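Adhesin LabA (PDB 6GMM) is a Helicobacter pylori adhesin that binds LacdiNAc glycans through its extracellular domain, probably helping the bacterium attach to the gastric mucosa. Local coordinates at residues Leu15-Ser20 with Asn440-Val445; Tyr78-Cys83 with Ala205-Asn210; Ser90-Val95 with Ser127-Ala132; Asp157-Leu162 with Val183-Ala188; Val419-Asn424 with Asp433-Asp438. All coordinates share one frame; numbering follows the deposited sequence.

Contact 1 of 5, residues Leu15-Ser20 with Asn440-Val445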
# COMPACT_ATOMS: atom_id res chain seq x y z
N LEU A 15 -24.92 13.42 -17.31
CA LEU A 15 -24.36 14.02 -18.53
C LEU A 15 -23.77 15.40 -18.18
O LEU A 15 -22.73 15.78 -18.71
CB LEU A 15 -25.44 14.17 -19.61
CG LEU A 15 -25.86 12.92 -20.39
CD1 LEU A 15 -27.19 13.16 -21.12
CD2 LEU A 15 -24.81 12.53 -21.42
N LEU A 16 -24.45 16.15 -17.28
CA LEU A 16 -24.02 17.48 -16.85
C LEU A 16 -22.71 17.40 -16.07
O LEU A 16 -21.79 18.17 -16.35
CB LEU A 16 -25.11 18.17 -16.04
CG LEU A 16 -26.31 18.70 -16.84
CD1 LEU A 16 -27.36 19.29 -15.92
CD2 LEU A 16 -25.87 19.73 -17.88
N THR A 17 -22.61 16.43 -15.15
CA THR A 17 -21.43 16.12 -14.34
C THR A 17 -20.26 15.76 -15.26
O THR A 17 -19.20 16.39 -15.18
CB THR A 17 -21.81 15.03 -13.35
OG1 THR A 17 -22.73 15.60 -12.43
CG2 THR A 17 -20.59 14.43 -12.58
N ASN A 18 -20.50 14.84 -16.20
CA ASN A 18 -19.47 14.41 -17.16
C ASN A 18 -19.02 15.56 -18.04
O ASN A 18 -17.82 15.71 -18.27
CB ASN A 18 -19.97 13.22 -18.00
CG ASN A 18 -19.99 11.90 -17.26
OD1 ASN A 18 -19.54 11.77 -16.12
ND2 ASN A 18 -20.53 10.87 -17.90
N TYR A 19 -19.97 16.41 -18.48
CA TYR A 19 -19.70 17.57 -19.31
C TYR A 19 -18.84 18.58 -18.53
O TYR A 19 -17.79 18.99 -19.02
CB TYR A 19 -21.06 18.22 -19.71
CG TYR A 19 -20.98 19.49 -20.52
CD1 TYR A 19 -21.04 20.74 -19.91
CD2 TYR A 19 -20.97 19.46 -21.92
CE1 TYR A 19 -20.99 21.92 -20.66
CE2 TYR A 19 -20.92 20.63 -22.67
CZ TYR A 19 -20.95 21.86 -22.04
OH TYR A 19 -20.95 23.04 -22.76
N SER A 20 -19.30 18.97 -17.33
CA SER A 20 -18.67 19.96 -16.46
C SER A 20 -17.20 19.65 -16.18
O SER A 20 -16.36 20.55 -16.27
CB SER A 20 -19.43 20.07 -15.15
OG SER A 20 -18.79 20.98 -14.28
N ASN A 440 -26.00 27.24 -11.89
CA ASN A 440 -27.30 27.39 -11.24
C ASN A 440 -28.35 26.48 -11.84
O ASN A 440 -29.08 25.83 -11.08
CB ASN A 440 -27.73 28.85 -11.23
CG ASN A 440 -26.68 29.74 -10.59
OD1 ASN A 440 -26.23 29.48 -9.46
ND2 ASN A 440 -26.21 30.74 -11.32
N ILE A 441 -28.41 26.38 -13.19
CA ILE A 441 -29.35 25.45 -13.82
C ILE A 441 -28.90 24.01 -13.49
O ILE A 441 -29.76 23.16 -13.20
CB ILE A 441 -29.63 25.73 -15.33
CG1 ILE A 441 -29.96 27.24 -15.57
CG2 ILE A 441 -30.77 24.84 -15.86
CD1 ILE A 441 -29.77 27.74 -17.02
N HIS A 442 -27.56 23.76 -13.42
CA HIS A 442 -26.97 22.46 -13.08
C HIS A 442 -27.39 22.04 -11.67
O HIS A 442 -27.96 20.97 -11.52
CB HIS A 442 -25.44 22.50 -13.20
CG HIS A 442 -24.74 21.17 -13.11
ND1 HIS A 442 -23.36 21.08 -13.10
CD2 HIS A 442 -25.26 19.92 -13.01
CE1 HIS A 442 -23.08 19.79 -13.02
NE2 HIS A 442 -24.19 19.05 -12.93
N SER A 443 -27.18 22.92 -10.66
CA SER A 443 -27.59 22.73 -9.27
C SER A 443 -29.07 22.40 -9.20
O SER A 443 -29.45 21.44 -8.53
CB SER A 443 -27.32 24.00 -8.46
OG SER A 443 -25.94 24.13 -8.17
N GLN A 444 -29.90 23.16 -9.92
CA GLN A 444 -31.34 22.95 -10.02
C GLN A 444 -31.67 21.56 -10.51
O GLN A 444 -32.49 20.90 -9.89
CB GLN A 444 -31.97 24.00 -10.92
CG GLN A 444 -32.40 25.24 -10.16
CD GLN A 444 -33.15 26.21 -11.03
OE1 GLN A 444 -32.73 26.53 -12.15
NE2 GLN A 444 -34.24 26.75 -10.51
N VAL A 445 -30.99 21.07 -11.57
CA VAL A 445 -31.20 19.73 -12.13
C VAL A 445 -30.78 18.67 -11.12
O VAL A 445 -31.57 17.76 -10.84
CB VAL A 445 -30.54 19.60 -13.53
CG1 VAL A 445 -30.34 18.15 -13.96
CG2 VAL A 445 -31.36 20.35 -14.57
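With CG anti to its backbone N (chi1 -170°), His442 sends its imidazole straight off helix 439-452 toward helix 4-28, while Leu16, its CG beside its own N (chi1 -74°), reaches back past the ring in the opposite direction. The two side chains therefore slide by each other instead of meeting tip to tip. Leu16 CB lies 3.4 Å from His442 NE2, and farther out Leu16 CD1 comes to 3.6 Å from His442 CD2, so the leucine follows the NE2-CD2 side of the imidazole. Leu16 CD1 also reaches Val445, one helical turn beyond the histidine, at 3.7 Å from Val445 CG1; those two side chains cross nearly at a right angle. In the plane of the imidazole, at its edge, Thr17 OG1 stands 3.8 Å from His442 NE2, and the hydroxyl is instead bonded to the carbonyl of Asn13. His442 NE2 is buried by this contact and has no polar partner in the model. Ser20 adds a looser touch, its CB 4.2 Å from His442 CE1. Ile437, on the strand just before helix 439-452, packs against both Leu16 and His442. The short helical segments run antiparallel at 145° and their axes approach to 11.0 Å at the closest, a rather wide spacing bridged by the imidazole, and the arrangement is that of an antiparallel helix pair bringing the first and last helices of the exodomain together.

Contact 2 of 5, residues Tyr78-Cys83 with Ala205-Asn210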
# COMPACT_ATOMS: atom_id res chain seq x y z
N TYR A 78 8.55 -19.43 20.51
CA TYR A 78 8.81 -20.11 21.76
C TYR A 78 7.78 -21.19 22.06
O TYR A 78 8.14 -22.20 22.65
CB TYR A 78 8.95 -19.11 22.92
CG TYR A 78 7.66 -18.71 23.60
CD1 TYR A 78 6.86 -17.70 23.08
CD2 TYR A 78 7.28 -19.31 24.80
CE1 TYR A 78 5.68 -17.32 23.72
CE2 TYR A 78 6.10 -18.93 25.44
CZ TYR A 78 5.29 -17.95 24.89
OH TYR A 78 4.13 -17.58 25.53
N ALA A 79 6.53 -21.01 21.69
CA ALA A 79 5.53 -22.03 22.00
C ALA A 79 5.34 -23.05 20.87
O ALA A 79 4.43 -23.87 20.93
CB ALA A 79 4.22 -21.38 22.39
N ILE A 80 6.21 -23.01 19.86
CA ILE A 80 6.11 -23.99 18.77
C ILE A 80 6.75 -25.27 19.24
O ILE A 80 7.94 -25.27 19.63
CB ILE A 80 6.76 -23.50 17.45
CG1 ILE A 80 5.93 -22.40 16.80
CG2 ILE A 80 7.00 -24.69 16.48
CD1 ILE A 80 6.69 -21.62 15.79
N SER A 81 5.97 -26.38 19.17
CA SER A 81 6.35 -27.75 19.53
C SER A 81 7.83 -27.98 19.17
O SER A 81 8.19 -27.80 18.00
CB SER A 81 5.44 -28.74 18.81
OG SER A 81 5.34 -29.91 19.60
N PRO A 82 8.69 -28.24 20.18
CA PRO A 82 10.14 -28.32 19.94
C PRO A 82 10.57 -28.94 18.62
O PRO A 82 10.25 -30.08 18.30
CB PRO A 82 10.67 -29.09 21.15
CG PRO A 82 9.46 -29.34 22.04
CD PRO A 82 8.41 -28.39 21.62
N CYS A 83 11.29 -28.14 17.85
CA CYS A 83 11.76 -28.52 16.52
C CYS A 83 12.78 -29.63 16.55
O CYS A 83 13.49 -29.79 17.54
CB CYS A 83 12.28 -27.29 15.78
SG CYS A 83 13.65 -26.45 16.62
N ALA A 205 3.71 -25.37 7.13
CA ALA A 205 4.25 -26.35 8.06
C ALA A 205 3.23 -26.54 9.19
O ALA A 205 3.03 -27.67 9.64
CB ALA A 205 5.57 -25.87 8.63
N CYS A 206 2.50 -25.46 9.55
CA CYS A 206 1.44 -25.45 10.57
C CYS A 206 1.80 -26.35 11.79
O CYS A 206 1.05 -27.29 12.09
CB CYS A 206 0.11 -25.85 9.95
SG CYS A 206 -1.26 -25.90 11.13
N PRO A 207 2.92 -26.11 12.50
CA PRO A 207 3.28 -26.99 13.64
C PRO A 207 2.29 -26.86 14.79
O PRO A 207 1.46 -25.95 14.77
CB PRO A 207 4.67 -26.48 14.03
CG PRO A 207 4.63 -25.03 13.64
CD PRO A 207 3.94 -25.06 12.32
N TRP A 208 2.36 -27.75 15.78
CA TRP A 208 1.49 -27.70 16.95
C TRP A 208 2.00 -26.64 17.91
O TRP A 208 3.16 -26.28 17.85
CB TRP A 208 1.45 -29.08 17.62
CG TRP A 208 0.55 -29.23 18.81
CD1 TRP A 208 0.93 -29.42 20.10
CD2 TRP A 208 -0.88 -29.37 18.79
NE1 TRP A 208 -0.17 -29.67 20.90
CE2 TRP A 208 -1.30 -29.64 20.12
CE3 TRP A 208 -1.85 -29.30 17.78
CZ2 TRP A 208 -2.65 -29.78 20.46
CZ3 TRP A 208 -3.19 -29.48 18.12
CH2 TRP A 208 -3.58 -29.71 19.45
N ILE A 209 1.12 -26.10 18.74
CA ILE A 209 1.48 -25.12 19.77
C ILE A 209 1.38 -25.87 21.08
O ILE A 209 0.39 -26.59 21.27
CB ILE A 209 0.57 -23.84 19.72
CG1 ILE A 209 0.70 -23.04 18.35
CG2 ILE A 209 0.81 -22.91 20.92
CD1 ILE A 209 2.13 -22.49 17.98
N ASN A 210 2.39 -25.74 21.97
CA ASN A 210 2.44 -26.44 23.27
C ASN A 210 1.12 -26.27 24.03
O ASN A 210 0.62 -25.15 24.16
CB ASN A 210 3.65 -25.98 24.14
CG ASN A 210 5.04 -26.19 23.53
OD1 ASN A 210 6.01 -25.46 23.85
ND2 ASN A 210 5.17 -27.18 22.66
O HOH W 1 8.04 -23.21 25.40
O HOH W 2 4.03 -29.65 22.00
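Cys206, the first residue past helix 188-205 to leave helical geometry, has a positive phi (38°) and turns the chain out of the helix; its SG is in a disulfide with Cys235. Pro207 then directs its ring at the other segment, where Pro207 CG lies 3.7 Å from Ile80 CG2, the two side chains crossing obliquely. Trp208 contributes mainly backbone: its carbonyl O accepts from Ser81 N at 3.1 Å, a straight bond (168° at the hydrogen) although the donor stands above the carbonyl plane. At Ile209 the backbones form a single beta bridge with Ile80. The Ile209 side chain starts away from residues 78-83 but folds back, bringing its CD1 to 4.0 Å from Ile80 CG1, while Ile209 CG2 reaches Ala79 CB. Asn210 N closes the bridge with a 3.0 Å bond to Ala79 O, aimed nearly along the C=O axis. The Asn210 amide reaches along the other segment to Ser81 and Pro82: its ND2 lies 3.4 Å from Ser81 CA and donates to a water 2.8 Å from ND2, which is also hydrogen-bonded to Ser81 OG. The bridge thus ties two irregular loops together by their main chains. Around it, Ile80 packs on Trp73 and Ile209 on Met76, both of helix 57-76; Pro207 and Ile209 rest on Ala234 of helix 234-237, and Cys83 is joined by a disulfide to Cys113 of strand 111-113.

Contact 3 of 5, residues Ser90-Val95 with Ser127-Ala132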
# COMPACT_ATOMS: atom_id res chain seq x y z
N SER A 90 18.87 -38.25 9.64
CA SER A 90 19.44 -37.95 8.32
C SER A 90 18.42 -37.22 7.45
O SER A 90 18.75 -36.70 6.38
CB SER A 90 19.91 -39.23 7.64
OG SER A 90 18.82 -39.99 7.13
N LYS A 91 17.18 -37.15 7.94
CA LYS A 91 16.08 -36.55 7.21
C LYS A 91 15.58 -35.23 7.83
O LYS A 91 15.92 -34.94 8.99
CB LYS A 91 14.95 -37.59 7.14
CG LYS A 91 15.37 -38.91 6.50
CD LYS A 91 14.19 -39.55 5.79
CE LYS A 91 14.56 -40.85 5.12
NZ LYS A 91 13.42 -41.41 4.35
N ASN A 92 14.80 -34.43 7.04
CA ASN A 92 14.11 -33.22 7.48
C ASN A 92 15.03 -32.10 8.01
O ASN A 92 14.59 -31.29 8.84
CB ASN A 92 13.02 -33.59 8.52
CG ASN A 92 12.05 -34.62 7.99
OD1 ASN A 92 11.71 -34.63 6.81
ND2 ASN A 92 11.62 -35.56 8.81
N GLY A 93 16.24 -32.00 7.48
CA GLY A 93 17.19 -30.97 7.89
C GLY A 93 18.14 -31.46 8.96
O GLY A 93 19.07 -30.74 9.36
N GLY A 94 17.91 -32.69 9.44
CA GLY A 94 18.74 -33.33 10.46
C GLY A 94 18.71 -32.59 11.79
O GLY A 94 17.67 -32.05 12.18
N VAL A 95 19.84 -32.54 12.47
CA VAL A 95 19.96 -31.85 13.76
C VAL A 95 20.82 -30.61 13.54
O VAL A 95 21.98 -30.75 13.12
CB VAL A 95 20.53 -32.77 14.89
CG1 VAL A 95 20.68 -32.00 16.21
CG2 VAL A 95 19.65 -34.00 15.11
N SER A 127 9.80 -29.18 11.56
CA SER A 127 10.99 -29.74 10.92
C SER A 127 12.22 -28.82 11.13
O SER A 127 12.07 -27.61 11.23
CB SER A 127 10.72 -29.81 9.42
OG SER A 127 11.83 -30.38 8.75
N THR A 128 13.43 -29.39 11.13
CA THR A 128 14.68 -28.62 11.25
C THR A 128 14.83 -27.76 10.00
O THR A 128 15.07 -26.56 10.16
CB THR A 128 15.87 -29.55 11.47
OG1 THR A 128 15.69 -30.25 12.71
CG2 THR A 128 17.20 -28.79 11.50
N GLU A 129 14.58 -28.33 8.78
CA GLU A 129 14.66 -27.59 7.51
C GLU A 129 13.75 -26.35 7.49
O GLU A 129 14.20 -25.29 7.05
CB GLU A 129 14.46 -28.48 6.25
CG GLU A 129 13.16 -29.24 6.09
CD GLU A 129 13.15 -30.34 5.04
OE1 GLU A 129 14.16 -30.50 4.31
OE2 GLU A 129 12.14 -31.08 4.96
N ASN A 130 12.50 -26.46 7.99
CA ASN A 130 11.58 -25.31 8.06
C ASN A 130 12.03 -24.31 9.12
O ASN A 130 11.79 -23.14 8.98
CB ASN A 130 10.16 -25.76 8.32
CG ASN A 130 9.52 -26.41 7.12
OD1 ASN A 130 9.87 -26.15 5.97
ND2 ASN A 130 8.55 -27.26 7.37
N TYR A 131 12.69 -24.74 10.18
CA TYR A 131 13.17 -23.78 11.17
C TYR A 131 14.29 -22.98 10.51
O TYR A 131 14.24 -21.75 10.55
CB TYR A 131 13.62 -24.43 12.50
CG TYR A 131 13.82 -23.39 13.57
CD1 TYR A 131 14.95 -22.57 13.56
CD2 TYR A 131 12.85 -23.15 14.53
CE1 TYR A 131 15.11 -21.55 14.50
CE2 TYR A 131 13.00 -22.14 15.48
CZ TYR A 131 14.13 -21.33 15.45
OH TYR A 131 14.27 -20.30 16.34
N ALA A 132 15.21 -23.67 9.80
CA ALA A 132 16.33 -23.06 9.10
C ALA A 132 15.85 -22.00 8.11
O ALA A 132 16.40 -20.90 8.08
CB ALA A 132 17.17 -24.13 8.40
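A type I' beta turn from Lys91 to Gly94, closed by a 3.0 Å bond from Gly94 N to Lys91 O, is set against the N-terminus of helix 128-145, with Ser127 at the N-cap position. Asn92 and Gly93 occupy the turn's two central positions, both with positive phi. The backbones come closest at Gly93 and Glu129, whose CA atoms are 4.2 Å apart. Gly93, with no side chain and at phi 95°, lets its CA come to 3.8 Å from Glu129 N. The approach puts Asn92 O over the first turn of the helix, where Glu129 N donates to it at 3.0 Å; this donor stands above the carbonyl plane, not on a lone pair. Ser127 OG, anti to its own backbone N, donates a weak bond to the same oxygen, which thereby collects a backbone and a side-chain donor at the helix start. A carbonyl there would probably interact favourably with the helix dipole.

Glu129 takes the crowded first torsion, with CG between N and carbonyl carbon (chi1 60°), and its extended chain crosses obliquely along Asn92; the planes of its carboxylate and of the Asn92 amide are inclined by 59°. The amide nitrogen of Asn92 is bonded to Pro85 O. Tyr131, one turn into the helix, packs its ring with Phe98 and Trp73. Thr128 is turned so that its CG2 lies anti to its backbone N, 3.4 Å from Gly93 O. Thr128 OG1 donates a 2.7 Å bond to Gly94 O, nearly along the C=O axis.

Contact 4 of 5, residues Asp157-Leu162 with Val183-Ala188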
# COMPACT_ATOMS: atom_id res chain seq x y z
N ASP A 157 16.37 3.75 -3.72
CA ASP A 157 17.65 3.07 -3.54
C ASP A 157 17.46 1.54 -3.42
O ASP A 157 17.00 1.06 -2.38
CB ASP A 157 18.36 3.65 -2.31
CG ASP A 157 19.79 3.20 -2.11
OD1 ASP A 157 20.18 2.15 -2.69
OD2 ASP A 157 20.53 3.87 -1.35
N THR A 158 17.81 0.80 -4.49
CA THR A 158 17.59 -0.65 -4.55
C THR A 158 18.86 -1.52 -4.63
O THR A 158 18.75 -2.74 -4.49
CB THR A 158 16.66 -1.01 -5.72
OG1 THR A 158 17.24 -0.57 -6.95
CG2 THR A 158 15.24 -0.49 -5.54
N ASN A 159 20.02 -0.91 -4.88
CA ASN A 159 21.27 -1.66 -5.01
C ASN A 159 22.21 -1.60 -3.79
O ASN A 159 23.42 -1.85 -3.94
CB ASN A 159 21.98 -1.26 -6.30
CG ASN A 159 21.92 -2.36 -7.32
OD1 ASN A 159 22.90 -3.07 -7.57
ND2 ASN A 159 20.72 -2.60 -7.87
N THR A 160 21.68 -1.32 -2.58
CA THR A 160 22.51 -1.33 -1.37
C THR A 160 22.72 -2.79 -0.95
O THR A 160 21.74 -3.51 -0.77
CB THR A 160 21.92 -0.43 -0.27
OG1 THR A 160 21.85 0.91 -0.76
CG2 THR A 160 22.78 -0.44 1.01
N GLU A 161 23.99 -3.24 -0.85
CA GLU A 161 24.36 -4.62 -0.49
C GLU A 161 24.20 -4.91 1.00
O GLU A 161 24.59 -4.09 1.85
CB GLU A 161 25.80 -4.93 -0.95
CG GLU A 161 26.26 -6.37 -0.72
CD GLU A 161 27.76 -6.61 -0.79
OE1 GLU A 161 28.18 -7.47 -1.59
OE2 GLU A 161 28.51 -5.95 -0.03
N LEU A 162 23.65 -6.09 1.30
CA LEU A 162 23.52 -6.64 2.64
C LEU A 162 24.40 -7.90 2.70
O LEU A 162 24.18 -8.85 1.93
CB LEU A 162 22.05 -6.96 2.99
CG LEU A 162 21.78 -7.32 4.46
CD1 LEU A 162 21.93 -6.10 5.39
CD2 LEU A 162 20.41 -7.91 4.63
N VAL A 183 24.88 -12.98 0.88
CA VAL A 183 25.17 -11.83 0.02
C VAL A 183 23.88 -11.55 -0.73
O VAL A 183 23.47 -12.36 -1.56
CB VAL A 183 26.38 -12.01 -0.93
CG1 VAL A 183 26.73 -10.68 -1.59
CG2 VAL A 183 27.59 -12.57 -0.19
N THR A 184 23.20 -10.45 -0.36
CA THR A 184 21.93 -10.01 -0.96
C THR A 184 21.82 -8.48 -0.94
O THR A 184 22.82 -7.80 -0.68
CB THR A 184 20.73 -10.74 -0.30
OG1 THR A 184 19.56 -10.46 -1.08
CG2 THR A 184 20.50 -10.35 1.16
N LYS A 185 20.63 -7.92 -1.28
CA LYS A 185 20.40 -6.47 -1.28
C LYS A 185 19.51 -6.06 -0.10
O LYS A 185 18.59 -6.80 0.29
CB LYS A 185 19.78 -5.97 -2.62
CG LYS A 185 20.54 -6.28 -3.91
CD LYS A 185 21.84 -5.48 -4.06
CE LYS A 185 22.58 -5.86 -5.32
NZ LYS A 185 23.99 -5.37 -5.28
N ASN A 186 19.82 -4.89 0.49
CA ASN A 186 19.02 -4.29 1.55
C ASN A 186 18.05 -3.43 0.77
O ASN A 186 18.31 -2.24 0.52
CB ASN A 186 19.85 -3.42 2.51
CG ASN A 186 19.04 -2.97 3.72
OD1 ASN A 186 17.81 -3.09 3.75
ND2 ASN A 186 19.71 -2.46 4.77
N ASN A 187 16.99 -4.06 0.28
CA ASN A 187 15.98 -3.37 -0.51
C ASN A 187 14.65 -4.00 -0.19
O ASN A 187 14.62 -5.14 0.27
CB ASN A 187 16.33 -3.37 -2.00
CG ASN A 187 15.99 -4.61 -2.81
OD1 ASN A 187 15.01 -5.32 -2.58
ND2 ASN A 187 16.74 -4.81 -3.88
N ALA A 188 13.57 -3.24 -0.36
CA ALA A 188 12.21 -3.64 -0.02
C ALA A 188 11.69 -4.88 -0.74
O ALA A 188 10.87 -5.59 -0.17
CB ALA A 188 11.26 -2.49 -0.22
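Two bonds close a ring between Leu162 and Thr184: Leu162 N donates to Thr184 O at 2.7 Å, and Thr184 N returns a bond to Leu162 O at 3.0 Å. They differ in approach, the first donor standing above the carbonyl plane and the second lying nearly along the C=O axis. Beyond Glu161 and Lys185, the non-hydrogen-bonded pair, Asn186 N donates to Thr160 O at 2.7 Å, and the Lys185 CA-H comes close to that oxygen. Toward this open end of the two-stranded antiparallel sheet 161-165/181-185 side chains add further links. Asn187, with its CG in the crowded position between N and carbonyl carbon (chi1 82°), holds its amide so that ND2 donates to Thr158 O at 2.9 Å, in the carbonyl plane on a lone pair of that oxygen, which also lies in the Asn187 amide plane. Lys185, bent at chi2, reaches along the loop to a weak 3.4 Å bond from its NZ to Asn159 OD1. Within the loop, Thr160 OG1 donates to Asp157 OD1 at 2.8 Å. Farther out, Asn187 OD1 caps Val190 N at the start of helix 188-205, Asn186 ND2 is bonded to Ala144 O, and Leu162 packs on Ile140 and Ala144 of helix 128-145.

Contact 5 of 5, residues Val419-Asn424 with Asp433-Asp438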
# COMPACT_ATOMS: atom_id res chain seq x y z
N VAL A 419 -26.29 24.60 -20.78
CA VAL A 419 -25.07 24.50 -21.55
C VAL A 419 -25.19 25.49 -22.70
O VAL A 419 -26.30 25.85 -23.12
CB VAL A 419 -24.74 23.07 -22.06
CG1 VAL A 419 -24.54 22.10 -20.90
CG2 VAL A 419 -25.80 22.53 -23.02
N SER A 420 -24.05 25.97 -23.15
CA SER A 420 -23.94 26.88 -24.29
C SER A 420 -22.56 26.72 -24.88
O SER A 420 -21.63 26.25 -24.20
CB SER A 420 -24.23 28.33 -23.90
OG SER A 420 -23.33 28.85 -22.93
N LYS A 421 -22.45 27.03 -26.17
CA LYS A 421 -21.18 27.02 -26.90
C LYS A 421 -21.01 28.35 -27.64
O LYS A 421 -21.98 28.96 -28.10
CB LYS A 421 -20.96 25.77 -27.77
CG LYS A 421 -22.03 25.50 -28.82
CD LYS A 421 -21.70 24.18 -29.53
CE LYS A 421 -21.53 24.33 -31.03
NZ LYS A 421 -21.14 23.05 -31.66
N LYS A 422 -19.78 28.86 -27.63
CA LYS A 422 -19.40 30.12 -28.25
C LYS A 422 -18.25 29.79 -29.20
O LYS A 422 -17.31 29.09 -28.80
CB LYS A 422 -18.93 31.09 -27.14
CG LYS A 422 -19.28 32.56 -27.34
CD LYS A 422 -20.01 33.13 -26.11
CE LYS A 422 -19.11 33.58 -24.98
NZ LYS A 422 -19.86 33.75 -23.70
N THR A 423 -18.32 30.25 -30.45
CA THR A 423 -17.25 30.00 -31.42
C THR A 423 -16.10 31.02 -31.20
O THR A 423 -16.31 32.11 -30.68
CB THR A 423 -17.78 30.00 -32.88
OG1 THR A 423 -19.11 29.50 -32.92
CG2 THR A 423 -16.90 29.17 -33.82
N ASN A 424 -14.88 30.62 -31.57
CA ASN A 424 -13.66 31.43 -31.53
C ASN A 424 -12.77 30.92 -32.68
O ASN A 424 -11.86 30.12 -32.43
CB ASN A 424 -12.95 31.31 -30.15
CG ASN A 424 -11.79 32.28 -29.95
OD1 ASN A 424 -11.73 33.38 -30.53
ND2 ASN A 424 -10.88 31.93 -29.06
N ASP A 433 -14.24 25.97 -30.48
CA ASP A 433 -15.50 26.03 -29.73
C ASP A 433 -15.25 26.04 -28.24
O ASP A 433 -14.54 25.18 -27.70
CB ASP A 433 -16.46 24.90 -30.15
CG ASP A 433 -17.09 25.14 -31.51
OD1 ASP A 433 -16.45 24.78 -32.52
OD2 ASP A 433 -18.21 25.70 -31.56
N ASN A 434 -15.77 27.08 -27.60
CA ASN A 434 -15.66 27.31 -26.17
C ASN A 434 -16.97 26.87 -25.56
O ASN A 434 -18.03 27.41 -25.90
CB ASN A 434 -15.36 28.77 -25.89
CG ASN A 434 -13.90 29.04 -25.62
OD1 ASN A 434 -12.99 28.47 -26.25
ND2 ASN A 434 -13.64 29.94 -24.68
N TYR A 435 -16.92 25.85 -24.70
CA TYR A 435 -18.12 25.31 -24.09
C TYR A 435 -18.31 25.88 -22.70
O TYR A 435 -17.34 26.26 -22.04
CB TYR A 435 -18.10 23.78 -24.09
CG TYR A 435 -18.18 23.17 -25.47
CD1 TYR A 435 -19.41 22.85 -26.04
CD2 TYR A 435 -17.02 22.88 -26.20
CE1 TYR A 435 -19.49 22.27 -27.30
CE2 TYR A 435 -17.09 22.30 -27.47
CZ TYR A 435 -18.33 22.01 -28.02
OH TYR A 435 -18.42 21.47 -29.28
N TYR A 436 -19.57 26.01 -22.30
CA TYR A 436 -19.93 26.61 -21.03
C TYR A 436 -21.04 25.82 -20.38
O TYR A 436 -21.72 25.04 -21.05
CB TYR A 436 -20.37 28.09 -21.25
CG TYR A 436 -19.28 28.95 -21.87
CD1 TYR A 436 -18.36 29.64 -21.08
CD2 TYR A 436 -19.18 29.09 -23.26
CE1 TYR A 436 -17.35 30.41 -21.65
CE2 TYR A 436 -18.17 29.85 -23.84
CZ TYR A 436 -17.26 30.51 -23.03
OH TYR A 436 -16.26 31.27 -23.59
N ILE A 437 -21.20 26.01 -19.08
CA ILE A 437 -22.23 25.38 -18.28
C ILE A 437 -22.72 26.37 -17.21
O ILE A 437 -21.91 27.03 -16.57
CB ILE A 437 -21.83 23.97 -17.73
CG1 ILE A 437 -23.00 23.29 -16.99
CG2 ILE A 437 -20.52 23.98 -16.88
CD1 ILE A 437 -22.89 21.79 -16.81
N ASP A 438 -24.05 26.50 -17.07
CA ASP A 438 -24.68 27.35 -16.07
C ASP A 438 -24.78 26.54 -14.81
O ASP A 438 -25.55 25.56 -14.75
CB ASP A 438 -26.06 27.81 -16.54
CG ASP A 438 -26.66 28.90 -15.67
OD1 ASP A 438 -26.96 28.61 -14.49
OD2 ASP A 438 -26.84 30.01 -16.17
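Lys422 bends at chi2 and chi3 to lay its ammonium over one face of the Tyr436 ring, a cation-pi contact with NZ 4.5 Å from the centroid and 23° off the ring normal. NZ is offset toward the rim, and on the way Lys422 CB passes 3.6 Å from Tyr436 CE2. The phenol is held from its own strand: Asn434 ND2 donates to Tyr436 OH at 3.1 Å, with the oxygen in the amide plane. Ser420 OG, in the crowded position beside both N and carbonyl carbon (chi1 61°), touches Tyr436 CB at 3.5 Å. These residues share one face of the antiparallel beta hairpin 419-423/433-437, whose hydrogen-bonded pairs are Ser420 with Tyr436 and Lys422 with Asn434. Asn434 N to Lys422 O measures 2.8 Å, whereas Ser420 N to Tyr436 O is stretched to 3.3 Å with its donor well above the carbonyl plane. On the other face Lys421 lies alongside Tyr435, its CD 3.7 Å from Tyr435 CE1, and then bends at chi3 toward a long salt bridge, NZ to Asp433 OD2 4.0 Å. Val419 on this face packs on Tyr399 and Ile402 of helix 388-408, and Tyr435 on Leu395 there.

Four of the five contacts form two touching pairs on opposite sides of the centre of an elongated chain, with contact 4 apart. Contacts 1 and 5 have centres 14 Å apart and touch directly: Tyr19 OH lies 2.7 Å from Tyr436 O, a probable hydrogen bond, and Tyr19 also packs on Val419, while strand 433-437 leads into helix 439-452. Contacts 2 and 3, again with centres 14 Å apart, meet through Ala205 with Asn130 and Cys83 with Tyr131. Contact 4 touches none of the others; its nearest atoms are about 13 Å from those of contact 3, with helix 128-145 leading on toward its first strand. The farthest pair, contacts 3 and 5, have centres 76 Å apart.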